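Local coordinates for membrane lipoprotein family protein (PDB 4PEV) that probably serves as the solute-binding component of an ABC transporter, holding the nucleoside adenosine in a pocket between two lobes, at residues Ser54-Phe59 with Val89-Gln94; Ser164-Ile169 with Ile203-Gly208; Pro197-His202 with Trp224-Arg229. One frame throughout, in Å; residues are numbered along the deposited sequence.

Contact 1: residues Ser54-Phe59 with Val89-Gln94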
loop_
_atom_site.group_PDB
_atom_site.type_symbol
_atom_site.label_atom_id
_atom_site.label_comp_id
_atom_site.label_asym_id
_atom_site.label_seq_id
_atom_site.Cartn_x
_atom_site.Cartn_y
_atom_site.Cartn_z
ATOM N N SER C 54 -9.212 -10.153 24.287
ATOM C CA SER C 54 -7.775 -10.040 24.231
ATOM C C SER C 54 -7.276 -10.351 22.823
ATOM O O SER C 54 -7.629 -11.387 22.257
ATOM C CB SER C 54 -7.211 -11.036 25.231
ATOM O OG SER C 54 -5.816 -11.132 25.110
ATOM N N VAL C 55 -6.464 -9.458 22.256
ATOM C CA VAL C 55 -6.029 -9.592 20.870
ATOM C C VAL C 55 -4.522 -9.439 20.795
ATOM O O VAL C 55 -3.928 -8.623 21.506
ATOM C CB VAL C 55 -6.692 -8.550 19.946
ATOM C CG1 VAL C 55 -6.219 -8.708 18.509
ATOM C CG2 VAL C 55 -8.205 -8.671 19.969
ATOM N N LEU C 56 -3.910 -10.253 19.937
ATOM C CA LEU C 56 -2.494 -10.160 19.647
ATOM C C LEU C 56 -2.364 -9.704 18.213
ATOM O O LEU C 56 -2.946 -10.308 17.308
ATOM C CB LEU C 56 -1.808 -11.515 19.813
ATOM C CG LEU C 56 -0.293 -11.524 19.571
ATOM C CD1 LEU C 56 0.466 -10.681 20.594
ATOM C CD2 LEU C 56 0.212 -12.951 19.582
ATOM N N VAL C 57 -1.618 -8.623 18.017
ATOM C CA VAL C 57 -1.292 -8.142 16.689
ATOM C C VAL C 57 0.161 -8.446 16.466
ATOM O O VAL C 57 1.038 -8.004 17.223
ATOM C CB VAL C 57 -1.513 -6.642 16.527
ATOM C CG1 VAL C 57 -1.104 -6.208 15.115
ATOM C CG2 VAL C 57 -2.972 -6.293 16.801
ATOM N N LEU C 58 0.406 -9.198 15.409
ATOM C CA LEU C 58 1.655 -9.876 15.222
ATOM C C LEU C 58 2.183 -9.392 13.882
ATOM O O LEU C 58 1.669 -9.758 12.829
ATOM C CB LEU C 58 1.387 -11.383 15.274
ATOM C CG LEU C 58 2.451 -12.427 15.628
ATOM C CD1 LEU C 58 3.554 -11.919 16.545
ATOM C CD2 LEU C 58 1.784 -13.650 16.230
ATOM N N PHE C 59 3.172 -8.509 13.939
ATOM C CA PHE C 59 3.742 -7.933 12.750
ATOM C C PHE C 59 4.688 -8.889 12.057
ATOM O O PHE C 59 5.166 -9.883 12.609
ATOM C CB PHE C 59 4.459 -6.609 13.057
ATOM C CG PHE C 59 3.538 -5.522 13.554
ATOM C CD1 PHE C 59 2.540 -4.997 12.726
ATOM C CD2 PHE C 59 3.656 -5.030 14.854
ATOM C CE1 PHE C 59 1.676 -4.000 13.191
ATOM C CE2 PHE C 59 2.810 -4.031 15.319
ATOM C CZ PHE C 59 1.817 -3.515 14.490
ATOM N N VAL C 89 -2.165 -6.487 22.455
ATOM C CA VAL C 89 -0.723 -6.635 22.616
ATOM C C VAL C 89 -0.127 -6.654 21.217
ATOM O O VAL C 89 -0.626 -7.362 20.352
ATOM C CB VAL C 89 -0.377 -7.968 23.300
ATOM C CG1 VAL C 89 1.132 -8.207 23.297
ATOM C CG2 VAL C 89 -0.932 -8.003 24.711
ATOM N N PHE C 90 0.923 -5.868 20.986
ATOM C CA PHE C 90 1.650 -5.905 19.711
ATOM C C PHE C 90 2.876 -6.759 19.900
ATOM O O PHE C 90 3.317 -6.981 21.020
ATOM C CB PHE C 90 2.057 -4.514 19.262
ATOM C CG PHE C 90 0.897 -3.598 19.043
ATOM C CD1 PHE C 90 0.166 -3.659 17.871
ATOM C CD2 PHE C 90 0.521 -2.686 20.018
ATOM C CE1 PHE C 90 -0.902 -2.821 17.661
ATOM C CE2 PHE C 90 -0.550 -1.840 19.815
ATOM C CZ PHE C 90 -1.259 -1.900 18.635
ATOM N N GLN C 91 3.416 -7.265 18.805
ATOM C CA GLN C 91 4.605 -8.095 18.883
ATOM C C GLN C 91 5.299 -8.181 17.528
ATOM O O GLN C 91 4.646 -8.333 16.488
ATOM C CB GLN C 91 4.225 -9.484 19.374
ATOM C CG GLN C 91 5.415 -10.396 19.584
ATOM C CD GLN C 91 5.026 -11.711 20.205
ATOM O OE1 GLN C 91 4.084 -11.791 20.991
ATOM N NE2 GLN C 91 5.757 -12.756 19.858
ATOM N N THR C 92 6.627 -8.073 17.552
ATOM C CA THR C 92 7.434 -8.027 16.328
ATOM C C THR C 92 8.567 -9.051 16.417
ATOM O O THR C 92 9.512 -8.865 17.189
ATOM C CB THR C 92 8.014 -6.613 16.089
ATOM O OG1 THR C 92 7.005 -5.620 16.346
ATOM C CG2 THR C 92 8.506 -6.474 14.653
ATOM N N PRO C 93 8.476 -10.136 15.633
ATOM C CA PRO C 93 9.531 -11.131 15.622
ATOM C C PRO C 93 10.832 -10.522 15.164
ATOM O O PRO C 93 10.831 -9.640 14.297
ATOM C CB PRO C 93 9.060 -12.162 14.584
ATOM C CG PRO C 93 7.640 -11.874 14.334
ATOM C CD PRO C 93 7.453 -10.416 14.618
ATOM N N GLN C 94 11.933 -10.998 15.728
ATOM C CA GLN C 94 13.250 -10.444 15.425
ATOM C C GLN C 94 13.905 -11.114 14.236
ATOM O O GLN C 94 14.874 -10.583 13.716
ATOM C CB GLN C 94 14.159 -10.545 16.650
ATOM C CG GLN C 94 13.734 -9.611 17.778
ATOM C CD GLN C 94 13.556 -8.168 17.313
ATOM O OE1 GLN C 94 14.535 -7.467 17.042
ATOM N NE2 GLN C 94 12.294 -7.719 17.220
#
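Phe59 sets the rim of its ring beside the rim of the Phe90 ring, CE2 lying 3.7 Å from CD1 of Phe90, with the two planes only 5° apart and neither ring over the other's face. The pair belongs to a beta-alpha-beta unit of the periplasmic-binding-protein fold, in which strand 54-59, helix 69-84 and strand 87-91 follow one another and the strands run parallel. Val57 N gives an almost straight bond to Val89 O at 2.8 Å, while Phe59 N reaches Gln91 O at 2.9 Å; the bond from Gln91 N to Val57 O is weak. On the face that looks to helix 69-84, Val57 stands beside Phe90 and puts CB against its CD1, a compact branched side chain that suits a buried strand under Ala77. Phe59 CG is anti to its carbonyl carbon (chi1 -64°), and the ring comes over Val57 CG1 on one face. An alanine here would probably leave the Phe90 rim and Val57 CG1 without the ring they pack against, opening a gap beside Asn70, which binds adenosine. Leu56 and Leu58 face helix 99-108 instead: Leu56 CD1 meets Val89 CG1, and Gln91, extended beyond CG, lays its aliphatic CB alongside Leu58 CD1. Pro93 has no N-H to give to Phe59 O, and its CD lies 3.1 Å from that oxygen.

Contact 2: residues Ser164-Ile169 with Ile203-Gly208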
loop_
_atom_site.group_PDB
_atom_site.type_symbol
_atom_site.label_atom_id
_atom_site.label_comp_id
_atom_site.label_asym_id
_atom_site.label_seq_id
_atom_site.Cartn_x
_atom_site.Cartn_y
_atom_site.Cartn_z
ATOM N N SER C 164 -3.364 0.954 -10.475
ATOM C CA SER C 164 -3.683 1.385 -11.828
ATOM C C SER C 164 -4.111 2.838 -11.848
ATOM O O SER C 164 -3.753 3.564 -12.768
ATOM C CB SER C 164 -4.770 0.492 -12.473
ATOM O OG SER C 164 -6.038 0.604 -11.833
ATOM N N LEU C 165 -4.881 3.269 -10.855
ATOM C CA LEU C 165 -5.286 4.675 -10.799
ATOM C C LEU C 165 -4.059 5.547 -10.599
ATOM O O LEU C 165 -3.935 6.609 -11.206
ATOM C CB LEU C 165 -6.269 4.926 -9.670
ATOM C CG LEU C 165 -7.550 4.115 -9.761
ATOM C CD1 LEU C 165 -8.505 4.482 -8.636
ATOM C CD2 LEU C 165 -8.220 4.338 -11.105
ATOM N N VAL C 166 -3.157 5.075 -9.744
ATOM C CA VAL C 166 -1.909 5.755 -9.460
ATOM C C VAL C 166 -1.036 5.798 -10.717
ATOM O O VAL C 166 -0.409 6.816 -10.997
ATOM C CB VAL C 166 -1.189 5.069 -8.267
ATOM C CG1 VAL C 166 0.297 5.391 -8.233
ATOM C CG2 VAL C 166 -1.856 5.459 -6.953
ATOM N N GLY C 167 -1.004 4.700 -11.469
ATOM C CA GLY C 167 -0.223 4.623 -12.699
ATOM C C GLY C 167 -0.615 5.704 -13.680
ATOM O O GLY C 167 0.243 6.376 -14.254
ATOM N N ILE C 168 -1.922 5.880 -13.857
ATOM C CA ILE C 168 -2.469 6.928 -14.720
ATOM C C ILE C 168 -1.982 8.285 -14.256
ATOM O O ILE C 168 -1.521 9.082 -15.062
ATOM C CB ILE C 168 -4.017 6.901 -14.734
ATOM C CG1 ILE C 168 -4.516 5.752 -15.604
ATOM C CG2 ILE C 168 -4.610 8.193 -15.271
ATOM C CD1 ILE C 168 -5.924 5.339 -15.254
ATOM N N ILE C 169 -2.073 8.537 -12.955
ATOM C CA ILE C 169 -1.672 9.825 -12.390
ATOM C C ILE C 169 -0.186 10.130 -12.617
ATOM O O ILE C 169 0.184 11.251 -12.985
ATOM C CB ILE C 169 -1.936 9.887 -10.873
ATOM C CG1 ILE C 169 -3.435 9.762 -10.563
ATOM C CG2 ILE C 169 -1.364 11.182 -10.278
ATOM C CD1 ILE C 169 -4.248 10.979 -10.956
ATOM N N ILE C 203 1.697 -4.916 -11.437
ATOM C CA ILE C 203 0.777 -5.084 -12.556
ATOM C C ILE C 203 -0.181 -3.909 -12.708
ATOM O O ILE C 203 -0.407 -3.448 -13.809
ATOM C CB ILE C 203 -0.043 -6.383 -12.404
ATOM C CG1 ILE C 203 0.833 -7.587 -12.749
ATOM C CG2 ILE C 203 -1.301 -6.354 -13.267
ATOM C CD1 ILE C 203 0.212 -8.904 -12.349
ATOM N N GLY C 204 -0.760 -3.446 -11.616
ATOM C CA GLY C 204 -1.738 -2.368 -11.693
ATOM C C GLY C 204 -1.108 -1.043 -12.066
ATOM O O GLY C 204 -1.709 -0.236 -12.768
ATOM N N TYR C 205 0.113 -0.824 -11.598
ATOM C CA TYR C 205 0.803 0.429 -11.808
ATOM C C TYR C 205 1.211 0.551 -13.265
ATOM O O TYR C 205 0.995 1.587 -13.873
ATOM C CB TYR C 205 2.015 0.521 -10.868
ATOM C CG TYR C 205 2.771 1.837 -10.896
ATOM C CD1 TYR C 205 2.119 3.055 -10.674
ATOM C CD2 TYR C 205 4.148 1.865 -11.118
ATOM C CE1 TYR C 205 2.814 4.262 -10.682
ATOM C CE2 TYR C 205 4.851 3.068 -11.124
ATOM C CZ TYR C 205 4.178 4.259 -10.905
ATOM O OH TYR C 205 4.882 5.436 -10.927
ATOM N N LEU C 206 1.797 -0.508 -13.811
ATOM C CA LEU C 206 2.165 -0.559 -15.229
ATOM C C LEU C 206 0.939 -0.487 -16.119
ATOM O O LEU C 206 0.920 0.227 -17.122
ATOM C CB LEU C 206 2.905 -1.854 -15.539
ATOM C CG LEU C 206 3.482 -2.041 -16.945
ATOM C CD1 LEU C 206 4.379 -0.895 -17.400
ATOM C CD2 LEU C 206 4.252 -3.349 -16.978
ATOM N N TYR C 207 -0.089 -1.233 -15.748
ATOM C CA TYR C 207 -1.344 -1.165 -16.464
ATOM C C TYR C 207 -1.774 0.275 -16.586
ATOM O O TYR C 207 -2.064 0.741 -17.673
ATOM C CB TYR C 207 -2.437 -1.967 -15.756
ATOM C CG TYR C 207 -3.753 -1.913 -16.489
ATOM C CD1 TYR C 207 -4.625 -0.864 -16.284
ATOM C CD2 TYR C 207 -4.113 -2.897 -17.406
ATOM C CE1 TYR C 207 -5.824 -0.790 -16.953
ATOM C CE2 TYR C 207 -5.326 -2.831 -18.085
ATOM C CZ TYR C 207 -6.169 -1.763 -17.853
ATOM O OH TYR C 207 -7.379 -1.645 -18.486
ATOM N N GLY C 208 -1.823 0.968 -15.456
ATOM C CA GLY C 208 -2.293 2.349 -15.410
ATOM C C GLY C 208 -1.467 3.307 -16.246
ATOM O O GLY C 208 -1.999 4.254 -16.795
#
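Tyr205 reaches across to helix 159-181 with CD1 and CE1 of its ring, although its CB starts out away from that helix. CG is anti to the backbone N (chi1 -175°), and beyond it the ring comes back to the other helix: CD1 lies 3.5 Å from Gly167 CA, CE1 meets Val166 CG1 at 3.7 Å, and OH at the tip makes a weak hydrogen bond to Gly188 O. A long flat residue suits this course, its CD1 resting on the bare Gly167 CA; a CB at Gly167 would collide with the facing backbone at Tyr205 O and Gly208 CA. The segment axes are 6.3 Å apart at 39°. Gly204 and Gly208 form a GxxxG pattern on helix 196-214; a CB on Gly208 would fall 2.0 Å from Ser164 O, and glycine instead offers its CA as a C-H donor to that oxygen. Ile168 lays CG1 over Gly208 O and turns its apolar bulk to Leu380 and Leu384 of helix 375-389. Ser164 is small, its OG turned back to Glu161 O and Gln160 O. Shape, dispersion and CA-H...O contacts thus hold the helices, the Ser164 and Tyr205 hydroxyls bonding elsewhere, and added bulk would probably not fit.

Contact 3: residues Pro197-His202 with Trp224-Arg229. With ADN (adenosine), chain F.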
loop_
_atom_site.group_PDB
_atom_site.type_symbol
_atom_site.label_atom_id
_atom_site.label_comp_id
_atom_site.label_asym_id
_atom_site.label_seq_id
_atom_site.Cartn_x
_atom_site.Cartn_y
_atom_site.Cartn_z
ATOM N N PRO C 197 1.442 -9.562 -3.060
ATOM C CA PRO C 197 0.732 -8.272 -3.042
ATOM C C PRO C 197 1.420 -7.249 -3.924
ATOM O O PRO C 197 0.753 -6.513 -4.656
ATOM C CB PRO C 197 0.796 -7.840 -1.588
ATOM C CG PRO C 197 1.139 -9.082 -0.816
ATOM C CD PRO C 197 1.969 -9.919 -1.734
ATOM N N LEU C 198 2.745 -7.230 -3.883
ATOM C CA LEU C 198 3.504 -6.324 -4.740
ATOM C C LEU C 198 3.438 -6.692 -6.214
ATOM O O LEU C 198 3.592 -5.810 -7.072
ATOM C CB LEU C 198 4.956 -6.194 -4.273
ATOM C CG LEU C 198 5.100 -5.070 -3.235
ATOM C CD1 LEU C 198 4.259 -5.298 -1.989
ATOM C CD2 LEU C 198 6.549 -4.900 -2.846
ATOM N N TRP C 199 3.200 -7.969 -6.522
ATOM C CA TRP C 199 2.918 -8.347 -7.900
ATOM C C TRP C 199 1.685 -7.568 -8.356
ATOM O O TRP C 199 1.672 -6.978 -9.434
ATOM C CB TRP C 199 2.642 -9.832 -8.050
ATOM C CG TRP C 199 3.737 -10.746 -7.627
ATOM C CD1 TRP C 199 5.023 -10.415 -7.340
ATOM C CD2 TRP C 199 3.645 -12.169 -7.485
ATOM N NE1 TRP C 199 5.746 -11.544 -6.998
ATOM C CE2 TRP C 199 4.922 -12.636 -7.084
ATOM C CE3 TRP C 199 2.601 -13.100 -7.648
ATOM C CZ2 TRP C 199 5.184 -13.996 -6.834
ATOM C CZ3 TRP C 199 2.858 -14.451 -7.399
ATOM C CH2 TRP C 199 4.143 -14.884 -6.993
ATOM N N ARG C 200 0.658 -7.543 -7.515
ATOM C CA ARG C 200 -0.574 -6.847 -7.852
ATOM C C ARG C 200 -0.381 -5.339 -8.007
ATOM O O ARG C 200 -0.973 -4.731 -8.906
ATOM C CB ARG C 200 -1.655 -7.143 -6.815
ATOM C CG ARG C 200 -2.030 -8.611 -6.783
ATOM C CD ARG C 200 -3.360 -8.885 -6.094
ATOM N NE ARG C 200 -3.222 -9.038 -4.652
ATOM C CZ ARG C 200 -2.625 -10.065 -4.069
ATOM N NH1 ARG C 200 -2.091 -11.037 -4.804
ATOM N NH2 ARG C 200 -2.557 -10.119 -2.741
ATOM N N PHE C 201 0.440 -4.744 -7.137
ATOM C CA PHE C 201 0.794 -3.328 -7.268
ATOM C C PHE C 201 1.464 -3.125 -8.613
ATOM O O PHE C 201 1.019 -2.305 -9.402
ATOM C CB PHE C 201 1.745 -2.840 -6.148
ATOM C CG PHE C 201 1.048 -2.464 -4.859
ATOM C CD1 PHE C 201 0.321 -1.289 -4.762
ATOM C CD2 PHE C 201 1.136 -3.278 -3.729
ATOM C CE1 PHE C 201 -0.307 -0.936 -3.569
ATOM C CE2 PHE C 201 0.504 -2.932 -2.542
ATOM C CZ PHE C 201 -0.213 -1.758 -2.459
ATOM N N HIS C 202 2.528 -3.890 -8.861
ATOM C CA HIS C 202 3.315 -3.741 -10.077
ATOM C C HIS C 202 2.410 -3.811 -11.290
ATOM O O HIS C 202 2.342 -2.867 -12.072
ATOM C CB HIS C 202 4.406 -4.803 -10.175
ATOM C CG HIS C 202 5.362 -4.577 -11.302
ATOM N ND1 HIS C 202 6.401 -5.437 -11.574
ATOM C CD2 HIS C 202 5.439 -3.592 -12.231
ATOM C CE1 HIS C 202 7.087 -4.987 -12.613
ATOM N NE2 HIS C 202 6.519 -3.873 -13.035
ATOM N N TRP C 224 10.493 -0.049 -12.311
ATOM C CA TRP C 224 10.085 -0.669 -11.071
ATOM C C TRP C 224 11.276 -1.393 -10.480
ATOM O O TRP C 224 11.855 -2.246 -11.135
ATOM C CB TRP C 224 8.976 -1.652 -11.359
ATOM C CG TRP C 224 8.500 -2.373 -10.184
ATOM C CD1 TRP C 224 9.090 -3.443 -9.584
ATOM C CD2 TRP C 224 7.308 -2.107 -9.454
ATOM N NE1 TRP C 224 8.326 -3.873 -8.531
ATOM C CE2 TRP C 224 7.226 -3.067 -8.424
ATOM C CE3 TRP C 224 6.300 -1.147 -9.568
ATOM C CZ2 TRP C 224 6.179 -3.094 -7.504
ATOM C CZ3 TRP C 224 5.256 -1.177 -8.661
ATOM C CH2 TRP C 224 5.203 -2.151 -7.639
ATOM N N THR C 225 11.636 -1.046 -9.248
ATOM C CA THR C 225 12.750 -1.672 -8.548
ATOM C C THR C 225 12.341 -2.311 -7.216
ATOM O O THR C 225 11.916 -1.619 -6.272
ATOM C CB THR C 225 13.866 -0.650 -8.284
ATOM O OG1 THR C 225 14.127 0.072 -9.490
ATOM C CG2 THR C 225 15.147 -1.349 -7.810
ATOM N N TYR C 226 12.475 -3.637 -7.147
ATOM C CA TYR C 226 12.472 -4.342 -5.874
ATOM C C TYR C 226 13.782 -4.067 -5.140
ATOM O O TYR C 226 14.854 -4.282 -5.691
ATOM C CB TYR C 226 12.312 -5.833 -6.089
ATOM C CG TYR C 226 10.924 -6.217 -6.507
ATOM C CD1 TYR C 226 9.840 -6.046 -5.634
ATOM C CD2 TYR C 226 10.679 -6.748 -7.768
ATOM C CE1 TYR C 226 8.556 -6.404 -6.004
ATOM C CE2 TYR C 226 9.405 -7.103 -8.153
ATOM C CZ TYR C 226 8.342 -6.932 -7.277
ATOM O OH TYR C 226 7.066 -7.293 -7.676
ATOM N N THR C 227 13.678 -3.558 -3.914
ATOM C CA THR C 227 14.817 -3.408 -3.014
ATOM C C THR C 227 15.031 -4.684 -2.219
ATOM O O THR C 227 16.145 -4.969 -1.789
ATOM C CB THR C 227 14.590 -2.303 -1.977
ATOM O OG1 THR C 227 13.496 -2.676 -1.124
ATOM C CG2 THR C 227 14.313 -0.975 -2.654
ATOM N N GLY C 228 13.955 -5.422 -1.987
ATOM C CA GLY C 228 14.035 -6.706 -1.309
ATOM C C GLY C 228 13.753 -6.630 0.180
ATOM O O GLY C 228 13.675 -7.656 0.862
ATOM N N ARG C 229 13.603 -5.421 0.698
ATOM C CA ARG C 229 13.379 -5.238 2.116
ATOM C C ARG C 229 12.214 -4.271 2.302
ATOM O O ARG C 229 11.918 -3.478 1.414
ATOM C CB ARG C 229 14.695 -4.784 2.771
ATOM C CG ARG C 229 15.705 -5.942 2.879
ATOM C CD ARG C 229 17.138 -5.593 3.295
ATOM N NE ARG C 229 17.222 -4.871 4.571
ATOM C CZ ARG C 229 16.987 -5.393 5.779
ATOM N NH1 ARG C 229 16.648 -6.668 5.922
ATOM N NH2 ARG C 229 17.088 -4.630 6.865
HETATM O "O5'" ADN F . 4.146 -0.301 1.492
HETATM C "C5'" ADN F . 3.658 -0.935 0.295
HETATM C "C4'" ADN F . 3.100 -2.350 0.479
HETATM O "O4'" ADN F . 4.111 -3.278 0.882
HETATM C "C3'" ADN F . 1.995 -2.533 1.515
HETATM O "O3'" ADN F . 0.713 -2.130 1.019
HETATM C "C2'" ADN F . 2.091 -4.023 1.824
HETATM O "O2'" ADN F . 1.401 -4.845 0.872
HETATM C "C1'" ADN F . 3.571 -4.286 1.732
HETATM N N9 ADN F . 4.217 -4.169 3.054
HETATM C C8 ADN F . 4.588 -3.034 3.692
HETATM N N7 ADN F . 5.171 -3.309 4.889
HETATM C C5 ADN F . 5.179 -4.654 5.009
HETATM C C6 ADN F . 5.632 -5.643 6.010
HETATM N N6 ADN F . 6.208 -5.223 7.153
HETATM N N1 ADN F . 5.441 -6.960 5.752
HETATM C C2 ADN F . 4.854 -7.397 4.617
HETATM N N3 ADN F . 4.417 -6.560 3.667
HETATM C C4 ADN F . 4.544 -5.212 3.802
#
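His202 and Trp224 lie face to face, the imidazole over the five-membered ring of the indole with centroids 3.8 Å apart and planes at 7°. The stack continues at both ends: His202 CB sits over the six-membered ring of Trp224, 3.6 Å from its centroid, and Trp224 CB lies over the imidazole in return. CG of His202 is anti to the backbone N (chi1 -172°), which places it against Trp224 CD2. At the indole's edge are Phe201 CB, near CH2, and Tyr226 CD2. The Tyr226 ring turns one face, toward its rim, to Trp224 NE1, takes Leu198 CB at its own edge, and places OH in the plane of the Trp199 ring, 3.7 Å from CD1. His202, Tyr226 and Trp199 suit this place because each offers a flat face for stacking and a polar atom for bonding: His202 ND1 and Tyr226 OH both bond to Tyr404 OH, and Trp199 NE1 to Asp194. The bridging hydroxyl of Tyr404 probably helps fix the tilt of both rings. Leu198 and Phe201 also line the adenosine pocket with the ends of their side chains. Leu198 CD1 approaches O4' of adenosine at 3.5 Å, and Phe201 CZ approaches O3' at 3.6 Å; adenosine is hydrogen-bonded by Asp142, Gly256, Asp282 and Lys299. Beyond the strand, Thr227 OG1 accepts from Arg229 N in an ST turn, where Gly228 takes a positive phi. Segment 197-202 runs nearly antiparallel to 224-226 in the beta-alpha-beta unit that begins with strand 186-191; Trp224 packs on Ala189 and Ala191 of that first strand and on Val254 of strand 248-254, while Phe201 also reaches Ala163 of helix 159-181.

Contacts 2 and 3 share helix 196-214 and meet directly, Tyr205 CD2 lying 4.0 Å from Trp224 CE3; their centres are 13 Å apart. Consecutive turns of the one helix thus serve both the adenosine pocket and the packing against helix 159-181. Contact 1 belongs to the other sheet, its centre about 25 Å from that of contact 3 and about 33 Å from that of contact 2, on the opposite side of the chain's centre from contact 2. Adenosine links the two lobes: contact 3 touches it, the Phe59 side chain comes within about 6 Å of it, and Val166 of contact 2 remains about 11 Å off.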